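Local structure of carbon monoxide oxidation system transcription regulator CooA-1 (6CPB) at residues 24-38 against 80-94. The protein acts, through the haem domain that forms this chain, as a carbon monoxide sensor that probably regulates transcription by binding DNA. Sequence-based numbering, arbitrary orientation.
Sequences FREQRYSKKAILYTP and RAFIQAMEDTTILYT
Tyr-93 lies between two side chains of segment 24-38. Arg-25 CB sits over one face of its ring, 3.9 Å from the centroid and 23° off the normal, a CH-pi contact; the opposite face receives the hydroxyl of Tyr-36, whose OH is 3.8 Å from Tyr-93 CG and offset toward the rim. With Tyr-93 CG held between the backbone N and the carbonyl carbon (chi1 64°), the ring lies back over strand 25-29, and the Gln-27 amide approaches it obliquely. Next along the strand, Ile-91 sends CD1 to both phenol oxygens, 3.5 Å from Tyr-29 OH and 3.6 Å from Tyr-36 OH, while its other branch, CG2, meets Leu-35 CD2 at 3.8 Å. Leu-35 in turn places CG over the centre of the Tyr-29 ring, so Tyr-29, Leu-35, Tyr-36, Ile-91 and Tyr-93 form one packed layer between the two strand pairs. At the far end, Pro-38 CD stands over the centre of the Phe-82 ring, 3.4 Å from the centroid and only 8° off its normal; Tyr-56 of strand 52-59 also meets this ring. The Gln-84 amide spans to the turn: Gln-84 NE2 donates to Lys-32 O at 3.1 Å, and that oxygen lies close to the Gln-84 amide plane, while OE1 is bound by Arg-54. Backbone bonds pair 25-29 with 89-94 and 34-36 with 82-85, both antiparallel; Leu-35 N to Ile-83 O and Ile-83 N to Tyr-36 O define a classic beta bulge. A type II turn, Ser-30 to Ala-33, carries the chain from one sheet to the other. Such paired crossings between two antiparallel sheets are those of the cupin-like beta roll of cyclic nucleotide-binding domains, here serving as CooA's haem domain.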
loop_
_atom_site.group_PDB
_atom_site.type_symbol
_atom_site.label_atom_id
_atom_site.label_comp_id
_atom_site.label_asym_id
_atom_site.label_seq_id
_atom_site.Cartn_x
_atom_site.Cartn_y
_atom_site.Cartn_z
ATOM N N PHE A 24 8.562 20.646 -2.340
ATOM C CA PHE A 24 7.992 19.966 -3.496
ATOM C C PHE A 24 7.983 20.905 -4.697
ATOM O O PHE A 24 7.866 22.126 -4.561
ATOM C CB PHE A 24 6.535 19.565 -3.215
ATOM C CG PHE A 24 6.348 18.484 -2.170
ATOM C CD1 PHE A 24 6.579 18.731 -0.822
ATOM C CD2 PHE A 24 5.877 17.235 -2.544
ATOM C CE1 PHE A 24 6.361 17.737 0.119
ATOM C CE2 PHE A 24 5.650 16.248 -1.602
ATOM C CZ PHE A 24 5.896 16.498 -0.272
ATOM N N ARG A 25 8.118 20.325 -5.877
ATOM C CA ARG A 25 7.858 21.031 -7.122
ATOM C C ARG A 25 6.391 20.869 -7.511
ATOM O O ARG A 25 5.709 19.951 -7.074
ATOM C CB ARG A 25 8.754 20.508 -8.243
ATOM C CG ARG A 25 10.219 20.929 -8.111
ATOM C CD ARG A 25 11.026 20.478 -9.336
ATOM N NE ARG A 25 12.407 20.959 -9.326
ATOM C CZ ARG A 25 13.420 20.347 -8.716
ATOM N NH1 ARG A 25 13.224 19.218 -8.048
ATOM N NH2 ARG A 25 14.637 20.865 -8.772
ATOM N N GLU A 26 5.910 21.777 -8.341
ATOM C CA GLU A 26 4.522 21.781 -8.779
ATOM C C GLU A 26 4.457 21.552 -10.280
ATOM O O GLU A 26 5.354 21.961 -11.016
ATOM C CB GLU A 26 3.911 23.132 -8.440
ATOM C CG GLU A 26 2.422 23.252 -8.477
ATOM C CD GLU A 26 1.958 24.445 -7.639
ATOM O OE1 GLU A 26 2.809 25.288 -7.289
ATOM O OE2 GLU A 26 0.765 24.541 -7.321
ATOM N N GLN A 27 3.386 20.902 -10.734
ATOM C CA GLN A 27 3.171 20.716 -12.166
ATOM C C GLN A 27 1.675 20.656 -12.420
ATOM O O GLN A 27 0.922 20.114 -11.607
ATOM C CB GLN A 27 3.881 19.450 -12.650
ATOM C CG GLN A 27 3.950 19.333 -14.165
ATOM C CD GLN A 27 5.039 18.381 -14.624
ATOM O OE1 GLN A 27 5.961 18.049 -13.876
ATOM N NE2 GLN A 27 4.957 17.955 -15.867
ATOM N N ARG A 28 1.267 21.216 -13.557
ATOM C CA ARG A 28 -0.124 21.267 -13.972
ATOM C C ARG A 28 -0.362 20.361 -15.173
ATOM O O ARG A 28 0.510 20.201 -16.036
ATOM C CB ARG A 28 -0.497 22.695 -14.364
ATOM C CG ARG A 28 -0.534 23.658 -13.209
ATOM C CD ARG A 28 -0.550 25.110 -13.655
ATOM N NE ARG A 28 -1.729 25.482 -14.436
ATOM C CZ ARG A 28 -2.890 25.884 -13.929
ATOM N NH1 ARG A 28 -3.074 25.933 -12.618
ATOM N NH2 ARG A 28 -3.882 26.224 -14.743
ATOM N N TYR A 29 -1.572 19.804 -15.224
ATOM C CA TYR A 29 -1.984 18.872 -16.265
ATOM C C TYR A 29 -3.401 19.190 -16.691
ATOM O O TYR A 29 -4.260 19.486 -15.863
ATOM C CB TYR A 29 -1.946 17.421 -15.754
ATOM C CG TYR A 29 -0.592 17.042 -15.232
ATOM C CD1 TYR A 29 -0.262 17.273 -13.902
ATOM C CD2 TYR A 29 0.375 16.516 -16.071
ATOM C CE1 TYR A 29 0.981 16.964 -13.422
ATOM C CE2 TYR A 29 1.638 16.207 -15.603
ATOM C CZ TYR A 29 1.923 16.426 -14.273
ATOM O OH TYR A 29 3.157 16.133 -13.749
ATOM N N SER A 30 -3.647 19.089 -17.979
ATOM C CA SER A 30 -5.002 19.218 -18.477
ATOM C C SER A 30 -5.706 17.868 -18.475
ATOM O O SER A 30 -5.089 16.806 -18.415
ATOM C CB SER A 30 -4.982 19.779 -19.887
ATOM O OG SER A 30 -4.195 18.975 -20.744
ATOM N N LYS A 31 -7.026 17.925 -18.569
ATOM C CA LYS A 31 -7.824 16.713 -18.588
ATOM C C LYS A 31 -7.308 15.746 -19.651
ATOM O O LYS A 31 -7.037 16.136 -20.789
ATOM C CB LYS A 31 -9.275 17.093 -18.858
ATOM C CG LYS A 31 -10.212 15.926 -18.848
ATOM C CD LYS A 31 -11.654 16.379 -18.948
ATOM C CE LYS A 31 -12.597 15.198 -18.931
ATOM N NZ LYS A 31 -14.021 15.636 -18.906
ATOM N N LYS A 32 -7.155 14.482 -19.255
ATOM C CA LYS A 32 -6.694 13.340 -20.048
ATOM C C LYS A 32 -5.177 13.277 -20.216
ATOM O O LYS A 32 -4.670 12.286 -20.751
ATOM C CB LYS A 32 -7.403 13.168 -21.401
ATOM C CG LYS A 32 -8.929 13.129 -21.312
ATOM C CD LYS A 32 -9.495 12.251 -20.176
ATOM C CE LYS A 32 -10.066 10.932 -20.673
ATOM N NZ LYS A 32 -11.444 11.078 -21.204
ATOM N N ALA A 33 -4.432 14.267 -19.734
ATOM C CA ALA A 33 -2.982 14.198 -19.817
ATOM C C ALA A 33 -2.463 13.026 -18.992
ATOM O O ALA A 33 -3.011 12.679 -17.948
ATOM C CB ALA A 33 -2.358 15.487 -19.308
ATOM N N ILE A 34 -1.373 12.442 -19.453
ATOM C CA ILE A 34 -0.688 11.375 -18.734
ATOM C C ILE A 34 0.369 12.010 -17.838
ATOM O O ILE A 34 1.290 12.665 -18.332
ATOM C CB ILE A 34 -0.039 10.392 -19.718
ATOM C CG1 ILE A 34 -1.061 9.869 -20.732
ATOM C CG2 ILE A 34 0.642 9.268 -18.940
ATOM C CD1 ILE A 34 -2.253 9.197 -20.133
ATOM N N LEU A 35 0.254 11.802 -16.524
ATOM C CA LEU A 35 1.235 12.323 -15.570
ATOM C C LEU A 35 2.515 11.508 -15.581
ATOM O O LEU A 35 3.614 12.068 -15.672
ATOM C CB LEU A 35 0.669 12.326 -14.148
ATOM C CG LEU A 35 -0.298 13.442 -13.771
ATOM C CD1 LEU A 35 -1.636 13.326 -14.488
ATOM C CD2 LEU A 35 -0.507 13.437 -12.282
ATOM N N TYR A 36 2.394 10.190 -15.440
ATOM C CA TYR A 36 3.540 9.300 -15.323
ATOM C C TYR A 36 3.148 7.941 -15.879
ATOM O O TYR A 36 1.958 7.630 -16.013
ATOM C CB TYR A 36 4.008 9.123 -13.868
ATOM C CG TYR A 36 4.424 10.403 -13.186
ATOM C CD1 TYR A 36 5.589 11.068 -13.557
ATOM C CD2 TYR A 36 3.655 10.961 -12.168
ATOM C CE1 TYR A 36 5.965 12.240 -12.939
ATOM C CE2 TYR A 36 4.035 12.139 -11.545
ATOM C CZ TYR A 36 5.186 12.769 -11.937
ATOM O OH TYR A 36 5.556 13.940 -11.302
ATOM N N THR A 37 4.149 7.122 -16.170
ATOM C CA THR A 37 3.946 5.791 -16.726
ATOM C C THR A 37 4.797 4.802 -15.961
ATOM O O THR A 37 5.661 5.188 -15.159
ATOM C CB THR A 37 4.337 5.729 -18.210
ATOM O OG1 THR A 37 5.751 5.882 -18.329
ATOM C CG2 THR A 37 3.614 6.770 -19.029
ATOM N N PRO A 38 4.618 3.504 -16.219
ATOM C CA PRO A 38 5.474 2.516 -15.557
ATOM C C PRO A 38 6.949 2.711 -15.839
ATOM O O PRO A 38 7.782 2.299 -15.025
ATOM C CB PRO A 38 4.956 1.187 -16.117
ATOM C CG PRO A 38 3.500 1.459 -16.340
ATOM C CD PRO A 38 3.480 2.857 -16.901
ATOM N N ARG A 80 4.771 0.514 -11.331
ATOM C CA ARG A 80 4.299 -0.248 -12.488
ATOM C C ARG A 80 2.937 0.222 -13.000
ATOM O O ARG A 80 2.224 -0.531 -13.667
ATOM C CB ARG A 80 4.317 -1.760 -12.234
ATOM C CG ARG A 80 5.690 -2.290 -11.875
ATOM C CD ARG A 80 5.675 -3.805 -11.793
ATOM N NE ARG A 80 6.655 -4.305 -10.830
ATOM C CZ ARG A 80 7.833 -4.850 -11.125
ATOM N NH1 ARG A 80 8.228 -4.998 -12.382
ATOM N NH2 ARG A 80 8.621 -5.259 -10.139
ATOM N N ALA A 81 2.592 1.481 -12.759
ATOM C CA ALA A 81 1.268 1.998 -13.073
ATOM C C ALA A 81 1.346 3.235 -13.958
ATOM O O ALA A 81 2.333 3.980 -13.947
ATOM C CB ALA A 81 0.527 2.355 -11.791
ATOM N N PHE A 82 0.261 3.453 -14.705
ATOM C CA PHE A 82 0.009 4.690 -15.419
ATOM C C PHE A 82 -0.867 5.584 -14.559
ATOM O O PHE A 82 -1.704 5.106 -13.791
ATOM C CB PHE A 82 -0.786 4.415 -16.710
ATOM C CG PHE A 82 -0.046 3.633 -17.774
ATOM C CD1 PHE A 82 0.074 2.257 -17.709
ATOM C CD2 PHE A 82 0.499 4.287 -18.864
ATOM C CE1 PHE A 82 0.747 1.555 -18.718
ATOM C CE2 PHE A 82 1.169 3.598 -19.849
ATOM C CZ PHE A 82 1.282 2.233 -19.783
ATOM N N ILE A 83 -0.695 6.891 -14.725
ATOM C CA ILE A 83 -1.486 7.882 -14.005
ATOM C C ILE A 83 -1.928 8.945 -14.998
ATOM O O ILE A 83 -1.089 9.530 -15.690
ATOM C CB ILE A 83 -0.715 8.511 -12.829
ATOM C CG1 ILE A 83 -0.280 7.429 -11.816
ATOM C CG2 ILE A 83 -1.600 9.515 -12.102
ATOM C CD1 ILE A 83 1.152 7.126 -11.839
ATOM N N GLN A 84 -3.240 9.197 -15.056
ATOM C CA GLN A 84 -3.851 10.121 -16.006
ATOM C C GLN A 84 -4.749 11.133 -15.297
ATOM O O GLN A 84 -5.500 10.785 -14.387
ATOM C CB GLN A 84 -4.685 9.333 -17.024
ATOM C CG GLN A 84 -5.453 10.207 -18.004
ATOM C CD GLN A 84 -6.293 9.394 -18.932
ATOM O OE1 GLN A 84 -7.036 8.515 -18.493
ATOM N NE2 GLN A 84 -6.177 9.659 -20.223
ATOM N N ALA A 85 -4.705 12.383 -15.749
ATOM C CA ALA A 85 -5.594 13.405 -15.202
ATOM C C ALA A 85 -7.023 13.199 -15.705
ATOM O O ALA A 85 -7.253 13.046 -16.907
ATOM C CB ALA A 85 -5.104 14.789 -15.613
ATOM N N MET A 86 -7.986 13.235 -14.791
ATOM C CA MET A 86 -9.396 13.109 -15.144
ATOM C C MET A 86 -10.070 14.462 -15.306
ATOM O O MET A 86 -11.192 14.545 -15.815
ATOM C CB MET A 86 -10.128 12.286 -14.084
ATOM C CG MET A 86 -9.578 10.885 -13.972
ATOM S SD MET A 86 -10.510 9.810 -12.871
ATOM C CE MET A 86 -11.891 9.420 -13.928
ATOM N N GLU A 87 -9.395 15.515 -14.878
ATOM C CA GLU A 87 -9.792 16.905 -15.044
ATOM C C GLU A 87 -8.504 17.701 -14.896
ATOM O O GLU A 87 -7.457 17.142 -14.560
ATOM C CB GLU A 87 -10.805 17.320 -13.985
ATOM C CG GLU A 87 -10.319 17.076 -12.606
ATOM C CD GLU A 87 -11.406 16.726 -11.627
ATOM O OE1 GLU A 87 -12.205 15.816 -11.941
ATOM O OE2 GLU A 87 -11.413 17.327 -10.526
ATOM N N ASP A 88 -8.574 19.010 -15.102
ATOM C CA ASP A 88 -7.397 19.835 -14.872
ATOM C C ASP A 88 -6.896 19.596 -13.449
ATOM O O ASP A 88 -7.669 19.636 -12.488
ATOM C CB ASP A 88 -7.741 21.309 -15.071
ATOM C CG ASP A 88 -8.017 21.663 -16.526
ATOM O OD1 ASP A 88 -7.820 20.806 -17.421
ATOM O OD2 ASP A 88 -8.452 22.804 -16.769
ATOM N N THR A 89 -5.594 19.343 -13.322
ATOM C CA THR A 89 -5.000 18.858 -12.082
ATOM C C THR A 89 -3.678 19.568 -11.818
ATOM O O THR A 89 -2.906 19.821 -12.747
ATOM C CB THR A 89 -4.784 17.341 -12.205
ATOM O OG1 THR A 89 -6.044 16.681 -12.225
ATOM C CG2 THR A 89 -3.967 16.766 -11.064
ATOM N N THR A 90 -3.420 19.871 -10.548
ATOM C CA THR A 90 -2.108 20.312 -10.094
ATOM C C THR A 90 -1.590 19.310 -9.084
ATOM O O THR A 90 -2.324 18.895 -8.189
ATOM C CB THR A 90 -2.190 21.699 -9.445
ATOM O OG1 THR A 90 -2.625 22.644 -10.427
ATOM C CG2 THR A 90 -0.841 22.151 -8.904
ATOM N N ILE A 91 -0.319 18.948 -9.227
ATOM C CA ILE A 91 0.352 18.078 -8.270
ATOM C C ILE A 91 1.541 18.795 -7.651
ATOM O O ILE A 91 2.107 19.732 -8.219
ATOM C CB ILE A 91 0.819 16.742 -8.863
ATOM C CG1 ILE A 91 2.052 16.936 -9.752
ATOM C CG2 ILE A 91 -0.330 16.041 -9.577
ATOM C CD1 ILE A 91 2.587 15.647 -10.363
ATOM N N LEU A 92 1.915 18.312 -6.469
ATOM C CA LEU A 92 3.193 18.602 -5.828
ATOM C C LEU A 92 3.986 17.304 -5.815
ATOM O O LEU A 92 3.435 16.258 -5.469
ATOM C CB LEU A 92 2.975 19.084 -4.388
ATOM C CG LEU A 92 2.265 20.427 -4.247
ATOM C CD1 LEU A 92 2.105 20.768 -2.775
ATOM C CD2 LEU A 92 3.018 21.543 -4.974
ATOM N N TYR A 93 5.273 17.355 -6.170
ATOM C CA TYR A 93 6.075 16.134 -6.185
ATOM C C TYR A 93 7.474 16.363 -5.631
ATOM O O TYR A 93 8.014 17.469 -5.682
ATOM C CB TYR A 93 6.163 15.509 -7.590
ATOM C CG TYR A 93 6.860 16.356 -8.627
ATOM C CD1 TYR A 93 6.156 17.285 -9.361
ATOM C CD2 TYR A 93 8.214 16.211 -8.889
ATOM C CE1 TYR A 93 6.767 18.049 -10.323
ATOM C CE2 TYR A 93 8.838 16.968 -9.864
ATOM C CZ TYR A 93 8.105 17.894 -10.563
ATOM O OH TYR A 93 8.695 18.667 -11.531
ATOM N N THR A 94 8.056 15.284 -5.119
ATOM C CA THR A 94 9.435 15.304 -4.641
ATOM C C THR A 94 10.023 13.908 -4.801
ATOM O O THR A 94 9.302 12.937 -4.975
ATOM C CB THR A 94 9.505 15.813 -3.192
ATOM O OG1 THR A 94 10.855 16.150 -2.860
ATOM C CG2 THR A 94 9.014 14.787 -2.187
HETATM O O HOH W 1 10.779 17.794 -7.000
HETATM O O HOH W 2 -1.721 25.275 -10.339
HETATM O O HOH W 3 4.247 5.658 -12.668
HETATM O O HOH W 4 7.341 1.291 -12.473
#